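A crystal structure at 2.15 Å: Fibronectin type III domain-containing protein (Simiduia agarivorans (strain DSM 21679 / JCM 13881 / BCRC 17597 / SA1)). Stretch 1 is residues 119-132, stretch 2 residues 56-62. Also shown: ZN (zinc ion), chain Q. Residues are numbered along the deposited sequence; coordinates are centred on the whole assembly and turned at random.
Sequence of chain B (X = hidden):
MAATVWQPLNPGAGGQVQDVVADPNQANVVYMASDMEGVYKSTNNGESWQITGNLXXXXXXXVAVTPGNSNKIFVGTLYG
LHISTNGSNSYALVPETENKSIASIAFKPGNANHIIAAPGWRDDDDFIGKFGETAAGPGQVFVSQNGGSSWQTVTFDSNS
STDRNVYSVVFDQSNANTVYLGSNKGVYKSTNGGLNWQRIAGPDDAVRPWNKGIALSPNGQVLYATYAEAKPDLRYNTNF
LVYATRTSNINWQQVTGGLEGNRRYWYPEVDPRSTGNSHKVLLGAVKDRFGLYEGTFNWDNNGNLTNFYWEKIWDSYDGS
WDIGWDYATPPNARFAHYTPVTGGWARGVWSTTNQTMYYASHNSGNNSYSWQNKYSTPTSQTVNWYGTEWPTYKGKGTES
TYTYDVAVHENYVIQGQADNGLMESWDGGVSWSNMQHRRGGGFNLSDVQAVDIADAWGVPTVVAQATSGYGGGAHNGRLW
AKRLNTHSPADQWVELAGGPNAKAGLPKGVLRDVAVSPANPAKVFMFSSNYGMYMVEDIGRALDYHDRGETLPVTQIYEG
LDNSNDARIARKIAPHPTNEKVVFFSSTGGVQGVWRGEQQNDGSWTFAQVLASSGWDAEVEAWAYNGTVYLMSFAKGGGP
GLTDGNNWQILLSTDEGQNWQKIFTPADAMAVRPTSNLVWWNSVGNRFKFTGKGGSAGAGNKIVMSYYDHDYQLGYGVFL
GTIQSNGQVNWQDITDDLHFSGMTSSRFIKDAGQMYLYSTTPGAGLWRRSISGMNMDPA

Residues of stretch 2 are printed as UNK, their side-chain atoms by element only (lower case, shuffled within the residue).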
ATOM      1  N   PRO B 119       3.742   2.358 -66.156  1.00 48.28           N
ATOM      2  CA  PRO B 119       4.559   1.449 -65.345  1.00 46.67           C
ATOM      3  C   PRO B 119       5.157   2.160 -64.141  1.00 45.08           C
ATOM      4  O   PRO B 119       5.590   3.311 -64.225  1.00 47.90           O
ATOM      5  CB  PRO B 119       5.645   0.992 -66.323  1.00 49.36           C
ATOM      6  CG  PRO B 119       4.981   1.059 -67.650  1.00 49.30           C
ATOM      7  CD  PRO B 119       4.039   2.235 -67.592  1.00 48.49           C
ATOM      8  N   GLY B 120       5.176   1.467 -63.012  1.00 42.77           N
ATOM      9  CA  GLY B 120       5.718   2.056 -61.803  1.00 42.87           C
ATOM     10  C   GLY B 120       5.556   1.124 -60.626  1.00 42.46           C
ATOM     11  O   GLY B 120       4.859   0.106 -60.693  1.00 42.78           O
ATOM     12  N   TRP B 121       6.216   1.504 -59.526  1.00 41.31           N
ATOM     13  CA  TRP B 121       6.121   0.708 -58.298  1.00 38.17           C
ATOM     14  C   TRP B 121       6.382   1.533 -57.043  1.00 36.38           C
ATOM     15  O   TRP B 121       6.793   0.952 -56.034  1.00 36.22           O
ATOM     16  CB  TRP B 121       7.098  -0.466 -58.362  1.00 41.84           C
ATOM     17  CG  TRP B 121       8.511  -0.033 -58.604  1.00 42.97           C
ATOM     18  CD1 TRP B 121       9.451   0.252 -57.662  1.00 42.99           C
ATOM     19  CD2 TRP B 121       9.140   0.180 -59.875  1.00 45.64           C
ATOM     20  NE1 TRP B 121      10.631   0.620 -58.264  1.00 45.15           N
ATOM     21  CE2 TRP B 121      10.464   0.585 -59.622  1.00 47.46           C
ATOM     22  CE3 TRP B 121       8.712   0.061 -61.201  1.00 46.57           C
ATOM     23  CZ2 TRP B 121      11.365   0.874 -60.647  1.00 48.93           C
ATOM     24  CZ3 TRP B 121       9.606   0.348 -62.215  1.00 48.92           C
ATOM     25  CH2 TRP B 121      10.918   0.749 -61.932  1.00 49.77           C
ATOM     26  N   ARG B 122       6.179   2.850 -57.069  1.00 35.86           N
ATOM     27  CA  ARG B 122       6.313   3.730 -55.896  1.00 35.30           C
ATOM     28  C   ARG B 122       7.730   3.582 -55.344  1.00 35.60           C
ATOM     29  O   ARG B 122       8.693   3.640 -56.124  1.00 36.45           O
ATOM     30  CB  ARG B 122       5.191   3.414 -54.916  1.00 34.87           C
ATOM     31  CG  ARG B 122       3.811   3.642 -55.482  1.00 33.26           C
ATOM     32  CD  ARG B 122       2.758   3.705 -54.388  1.00 34.22           C
ATOM     33  NE  ARG B 122       1.478   4.148 -54.928  1.00 36.24           N
ATOM     34  CZ  ARG B 122       0.991   5.376 -54.785  1.00 36.51           C
ATOM     35  NH1 ARG B 122       1.669   6.290 -54.104  1.00 32.43           N
ATOM     36  NH2 ARG B 122      -0.182   5.690 -55.323  1.00 37.39           N
ATOM     37  N   ASP B 123       7.905   3.399 -54.036  1.00 35.33           N
ATOM     38  CA  ASP B 123       9.211   3.235 -53.414  1.00 39.05           C
ATOM     39  C   ASP B 123       9.576   1.774 -53.191  1.00 41.91           C
ATOM     40  O   ASP B 123      10.562   1.490 -52.505  1.00 43.65           O
ATOM     41  CB  ASP B 123       9.248   3.988 -52.083  1.00 37.78           C
ATOM     42  CG  ASP B 123       8.082   3.623 -51.175  1.00 40.15           C
ATOM     43  OD1 ASP B 123       6.975   3.365 -51.699  1.00 41.64           O
ATOM     44  OD2 ASP B 123       8.271   3.589 -49.940  1.00 39.13           O
ATOM     45  N   ASP B 124       8.806   0.841 -53.748  1.00 43.21           N
ATOM     46  CA  ASP B 124       9.052  -0.580 -53.535  1.00 48.84           C
ATOM     47  C   ASP B 124      10.158  -1.090 -54.449  1.00 47.61           C
ATOM     48  O   ASP B 124       9.967  -2.073 -55.172  1.00 43.13           O
ATOM     49  CB  ASP B 124       7.770  -1.386 -53.764  1.00 58.65           C
ATOM     50  CG  ASP B 124       7.070  -1.755 -52.470  1.00 68.69           C
ATOM     51  OD1 ASP B 124       7.468  -1.254 -51.394  1.00 79.72           O
ATOM     52  OD2 ASP B 124       6.114  -2.556 -52.530  1.00 72.93           O
ATOM     53  N   ASP B 125      11.322  -0.436 -54.420  1.00 45.49           N
ATOM     54  CA  ASP B 125      12.411  -0.834 -55.305  1.00 47.29           C
ATOM     55  C   ASP B 125      12.924  -2.229 -54.975  1.00 47.99           C
ATOM     56  O   ASP B 125      13.445  -2.922 -55.857  1.00 48.97           O
ATOM     57  CB  ASP B 125      13.549   0.186 -55.234  1.00 49.00           C
ATOM     58  CG  ASP B 125      13.251   1.448 -56.026  1.00 50.99           C
ATOM     59  OD1 ASP B 125      13.382   1.417 -57.270  1.00 53.35           O
ATOM     60  OD2 ASP B 125      12.879   2.470 -55.407  1.00 51.13           O
ATOM     61  N   ASP B 126      12.783  -2.665 -53.725  1.00 46.32           N
ATOM     62  CA  ASP B 126      13.229  -3.996 -53.338  1.00 50.83           C
ATOM     63  C   ASP B 126      12.261  -5.095 -53.758  1.00 47.79           C
ATOM     64  O   ASP B 126      12.539  -6.271 -53.507  1.00 49.37           O
ATOM     65  CB  ASP B 126      13.464  -4.054 -51.824  1.00 57.94           C
ATOM     66  CG  ASP B 126      12.268  -3.571 -51.022  1.00 66.70           C
ATOM     67  OD1 ASP B 126      11.437  -2.815 -51.573  1.00 69.30           O
ATOM     68  OD2 ASP B 126      12.160  -3.948 -49.834  1.00 68.52           O
ATOM     69  N   PHE B 127      11.143  -4.747 -54.398  1.00 46.24           N
ATOM     70  CA  PHE B 127      10.168  -5.728 -54.847  1.00 46.19           C
ATOM     71  C   PHE B 127       9.987  -5.776 -56.358  1.00 43.06           C
ATOM     72  O   PHE B 127       9.317  -6.690 -56.850  1.00 41.44           O
ATOM     73  CB  PHE B 127       8.795  -5.464 -54.206  1.00 45.67           C
ATOM     74  CG  PHE B 127       8.688  -5.914 -52.774  1.00 48.48           C
ATOM     75  CD1 PHE B 127       9.063  -5.074 -51.738  1.00 47.27           C
ATOM     76  CD2 PHE B 127       8.199  -7.175 -52.464  1.00 49.95           C
ATOM     77  CE1 PHE B 127       8.962  -5.484 -50.421  1.00 47.20           C
ATOM     78  CE2 PHE B 127       8.094  -7.591 -51.147  1.00 49.90           C
ATOM     79  CZ  PHE B 127       8.476  -6.743 -50.124  1.00 48.23           C
ATOM     80  N   ILE B 128      10.553  -4.826 -57.109  1.00 43.33           N
ATOM     81  CA  ILE B 128      10.315  -4.772 -58.548  1.00 46.36           C
ATOM     82  C   ILE B 128      10.851  -6.009 -59.258  1.00 48.02           C
ATOM     83  O   ILE B 128      10.418  -6.319 -60.374  1.00 51.27           O
ATOM     84  CB  ILE B 128      10.919  -3.476 -59.138  1.00 47.48           C
ATOM     85  CG1 ILE B 128      10.432  -3.243 -60.572  1.00 47.22           C
ATOM     86  CG2 ILE B 128      12.437  -3.525 -59.101  1.00 47.09           C
ATOM     87  CD1 ILE B 128       8.938  -3.416 -60.758  1.00 45.97           C
ATOM     88  N   GLY B 129      11.764  -6.744 -58.633  1.00 48.29           N
ATOM     89  CA  GLY B 129      12.331  -7.917 -59.259  1.00 49.96           C
ATOM     90  C   GLY B 129      11.688  -9.243 -58.916  1.00 51.59           C
ATOM     91  O   GLY B 129      12.180 -10.282 -59.367  1.00 58.42           O
ATOM     92  N   LYS B 130      10.595  -9.247 -58.146  1.00 45.44           N
ATOM     93  CA  LYS B 130      10.037 -10.507 -57.659  1.00 46.41           C
ATOM     94  C   LYS B 130       9.556 -11.393 -58.804  1.00 48.35           C
ATOM     95  O   LYS B 130       9.664 -12.623 -58.729  1.00 48.92           O
ATOM     96  CB  LYS B 130       8.900 -10.235 -56.674  1.00 45.83           C
ATOM     97  CG  LYS B 130       9.339  -9.604 -55.357  1.00 46.50           C
ATOM     98  CD  LYS B 130      10.110 -10.577 -54.478  1.00 51.05           C
ATOM     99  CE  LYS B 130      10.377  -9.974 -53.104  1.00 54.29           C
ATOM    100  NZ  LYS B 130      11.321 -10.792 -52.288  1.00 58.98           N
ATOM    101  N   PHE B 131       9.022 -10.793 -59.869  1.00 48.83           N
ATOM    102  CA  PHE B 131       8.575 -11.544 -61.037  1.00 47.13           C
ATOM    103  C   PHE B 131       9.493 -11.352 -62.241  1.00 53.48           C
ATOM    104  O   PHE B 131       9.061 -11.535 -63.385  1.00 54.18           O
ATOM    105  CB  PHE B 131       7.141 -11.164 -61.410  1.00 45.57           C
ATOM    106  CG  PHE B 131       6.125 -11.471 -60.346  1.00 43.37           C
ATOM    107  CD1 PHE B 131       5.601 -12.748 -60.216  1.00 43.68           C
ATOM    108  CD2 PHE B 131       5.672 -10.477 -59.495  1.00 41.18           C
ATOM    109  CE1 PHE B 131       4.655 -13.031 -59.246  1.00 41.90           C
ATOM    110  CE2 PHE B 131       4.728 -10.752 -58.522  1.00 46.35           C
ATOM    111  CZ  PHE B 131       4.218 -12.032 -58.398  1.00 39.77           C
ATOM    112  N   GLY B 132      10.749 -10.971 -62.011  1.00 50.85           N
ATOM    113  CA  GLY B 132      11.742 -10.900 -63.060  1.00 53.68           C
ATOM    114  C   GLY B 132      11.933  -9.536 -63.691  1.00 55.63           C
ATOM    115  O   GLY B 132      12.821  -9.388 -64.539  1.00 59.34           O
ATOM    116  N   UNK B  56      -4.737 -11.242 -58.953  1.00 36.38           N
ATOM    117  CA  UNK B  56      -3.672 -12.204 -59.219  1.00 39.61           C
ATOM    118  C   UNK B  56      -2.444 -11.885 -58.376  1.00 38.54           C
ATOM    119  O   UNK B  56      -1.678 -12.785 -58.010  1.00 41.55           O
ATOM    120  c   UNK B  56      -4.622 -12.323 -61.542  1.00 42.35           C
ATOM    121  c   UNK B  56      -2.422 -13.401 -61.052  1.00 46.64           C
ATOM    122  c   UNK B  56      -3.341 -12.232 -60.724  1.00 42.79           C
ATOM    123  N   UNK B  57      -2.237 -10.611 -58.049  1.00 34.91           N
ATOM    124  CA  UNK B  57      -1.161 -10.184 -57.169  1.00 37.46           C
ATOM    125  C   UNK B  57      -1.692  -9.083 -56.263  1.00 37.56           C
ATOM    126  O   UNK B  57      -2.396  -8.180 -56.722  1.00 37.74           O
ATOM    127  c   UNK B  57       0.053  -9.693 -57.965  1.00 40.72           C
ATOM    128  c   UNK B  57       1.124  -9.096 -57.080  1.00 42.39           C
ATOM    129  o   UNK B  57       1.137  -7.891 -56.829  1.00 39.08           O
ATOM    130  n   UNK B  57       2.028  -9.938 -56.594  1.00 44.05           N
ATOM    131  N   UNK B  58      -1.358  -9.163 -54.977  1.00 39.28           N
ATOM    132  CA  UNK B  58      -1.996  -8.329 -53.967  1.00 39.92           C
ATOM    133  C   UNK B  58      -1.159  -7.126 -53.546  1.00 40.65           C
ATOM    134  O   UNK B  58      -1.572  -6.388 -52.645  1.00 38.43           O
ATOM    135  c   UNK B  58      -3.574 -10.036 -52.970  1.00 50.02           C
ATOM    136  n   UNK B  58      -3.605 -11.200 -52.338  1.00 54.27           N
ATOM    137  o   UNK B  58      -4.482  -9.658 -53.712  1.00 51.76           O
ATOM    138  c   UNK B  58      -2.348  -9.175 -52.741  1.00 42.72           C
ATOM    139  N   UNK B  59      -0.010  -6.898 -54.180  1.00 37.25           N
ATOM    140  CA  UNK B  59       0.771  -5.684 -53.943  1.00 37.16           C
ATOM    141  C   UNK B  59       0.221  -4.595 -54.858  1.00 36.93           C
ATOM    142  O   UNK B  59       0.607  -4.479 -56.023  1.00 41.54           O
ATOM    143  c   UNK B  59       3.168  -4.824 -53.693  1.00 38.22           C
ATOM    144  n   UNK B  59       4.681  -6.281 -52.389  1.00 45.87           N
ATOM    145  c   UNK B  59       4.588  -5.326 -53.491  1.00 41.48           C
ATOM    146  n   UNK B  59       5.053  -6.883 -50.198  1.00 51.29           N
ATOM    147  c   UNK B  59       4.989  -5.950 -51.138  1.00 47.97           C
ATOM    148  c   UNK B  59       2.252  -5.937 -54.184  1.00 38.33           C
ATOM    149  n   UNK B  59       5.234  -4.686 -50.824  1.00 46.56           N
ATOM    150  N   UNK B  60      -0.697  -3.790 -54.327  1.00 31.69           N
ATOM    151  CA  UNK B  60      -1.426  -2.803 -55.118  1.00 32.95           C
ATOM    152  C   UNK B  60      -0.725  -1.456 -55.023  1.00 36.37           C
ATOM    153  O   UNK B  60      -0.450  -0.964 -53.922  1.00 34.96           O
ATOM    154  c   UNK B  60      -3.577  -4.039 -54.748  1.00 32.26           C
ATOM    155  c   UNK B  60      -3.624  -1.645 -55.467  1.00 26.87           C
ATOM    156  c   UNK B  60      -2.886  -2.692 -54.648  1.00 32.52           C
ATOM    157  N   UNK B  61      -0.449  -0.850 -56.182  1.00 33.60           N
ATOM    158  CA  UNK B  61       0.206   0.447 -56.245  1.00 32.36           C
ATOM    159  C   UNK B  61      -0.714   1.577 -56.684  1.00 32.67           C
ATOM    160  O   UNK B  61      -0.355   2.744 -56.495  1.00 34.19           O
ATOM    161  c   UNK B  61       1.410   0.390 -57.197  1.00 33.01           C
ATOM    162  c   UNK B  61       4.113  -1.037 -54.970  1.00 33.71           C
ATOM    163  c   UNK B  61       4.137  -2.222 -57.040  1.00 36.96           C
ATOM    164  c   UNK B  61       4.646  -2.019 -55.774  1.00 33.47           C
ATOM    165  c   UNK B  61       2.544  -0.454 -56.697  1.00 34.92           C
ATOM    166  c   UNK B  61       3.067  -0.260 -55.430  1.00 35.41           C
ATOM    167  c   UNK B  61       3.092  -1.442 -57.497  1.00 36.43           C
ATOM    168  N   UNK B  62      -1.876   1.276 -57.261  1.00 30.70           N
ATOM    169  CA  UNK B  62      -2.752   2.325 -57.763  1.00 33.27           C
ATOM    170  C   UNK B  62      -4.166   1.790 -57.937  1.00 34.44           C
ATOM    171  O   UNK B  62      -4.367   0.621 -58.278  1.00 34.86           O
ATOM    172  c   UNK B  62      -2.242   2.892 -59.092  1.00 35.75           C
TER
HETATM  173 ZN    ZN Q 802       6.751  -0.414 -49.687  0.76 69.04          ZN
HETATM  174  O   HOH W   1       6.339  -2.110 -48.516  1.00 70.30           O
HETATM  175  O   HOH W   2       8.631   0.115 -48.913  1.00 68.17           O
HETATM  176  O   HOH W   3       5.915   0.573 -51.352  1.00 65.66           O

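Position 56 carries three side-chain carbons, one bonded to the backbone and forking into the other two. The group lies beyond the reach of stretch 1, and this beta-branched, wholly carbon side chain is Val56.

At position 57 the side chain has two carbons, the second bearing one oxygen and one nitrogen. Its nitrogen sits 3.4 Å from CE2 of Phe131, at the edge of that ring and near its plane. The side-chain oxygen accepts a hydrogen bond from the backbone N of position 59 at 3.1 Å, which fixes the nitrogen as the end facing the ring. The residue is Asn57, with ND2 at the phenyl edge.

Position 58 repeats the pattern of two carbons ending in an oxygen and a nitrogen, but points to nothing on stretch 1. It is Asn58, partly exposed.

Position 59 is longer: three carbons, a nitrogen, then a carbon carrying two more nitrogens. This planar group lies flat on the ring of Phe127, with centres 3.6 Å apart and planes at 16°, while one terminal nitrogen is 2.9 Å from OD2 of Asp124. Such a guanidinium belongs to Arg59. NH1 donates to OD2 in a salt bridge, and CZ stands 3.6 Å from the centroid of the Phe127 ring, a cation-pi arrangement over its face.

Position 60, where the strand begins, again has one carbon carrying two others. It makes no contact with stretch 1 and is Val60.

Position 61 has one carbon followed by a ring of six carbons with no further atom attached. CA of Trp121 lies 3.8 Å from the ring centroid, over the face, and OD2 of Asp124 approaches the edge. A bare six-membered ring identifies Phe61. Its CE2 packs 3.7 Å from CB of Trp121, and its backbone O receives hydrogen bonds from NE of Arg122 at 2.8 Å and NH2 of Arg122 at 3.2 Å.

Position 62 has a single side-chain carbon, pointing sideways and not in contact with stretch 1: Ala62.

The contact works through alternate residues, 57, 59 and 61, whose side chains all point toward stretch 1. Phe61 contributes the largest covered area, with its ring against the type II' turn from Trp121 to Asp124 and its carbonyl held by Arg122. Arg59 uses the face of its guanidinium for Phe127 and the edge for Asp124. That carboxylate also binds zinc through OD1, at 2.0 Å from ZN, so one aspartate joins the metal site to the salt bridge.

Stretch 2, residues 56-62: VNNRVFA
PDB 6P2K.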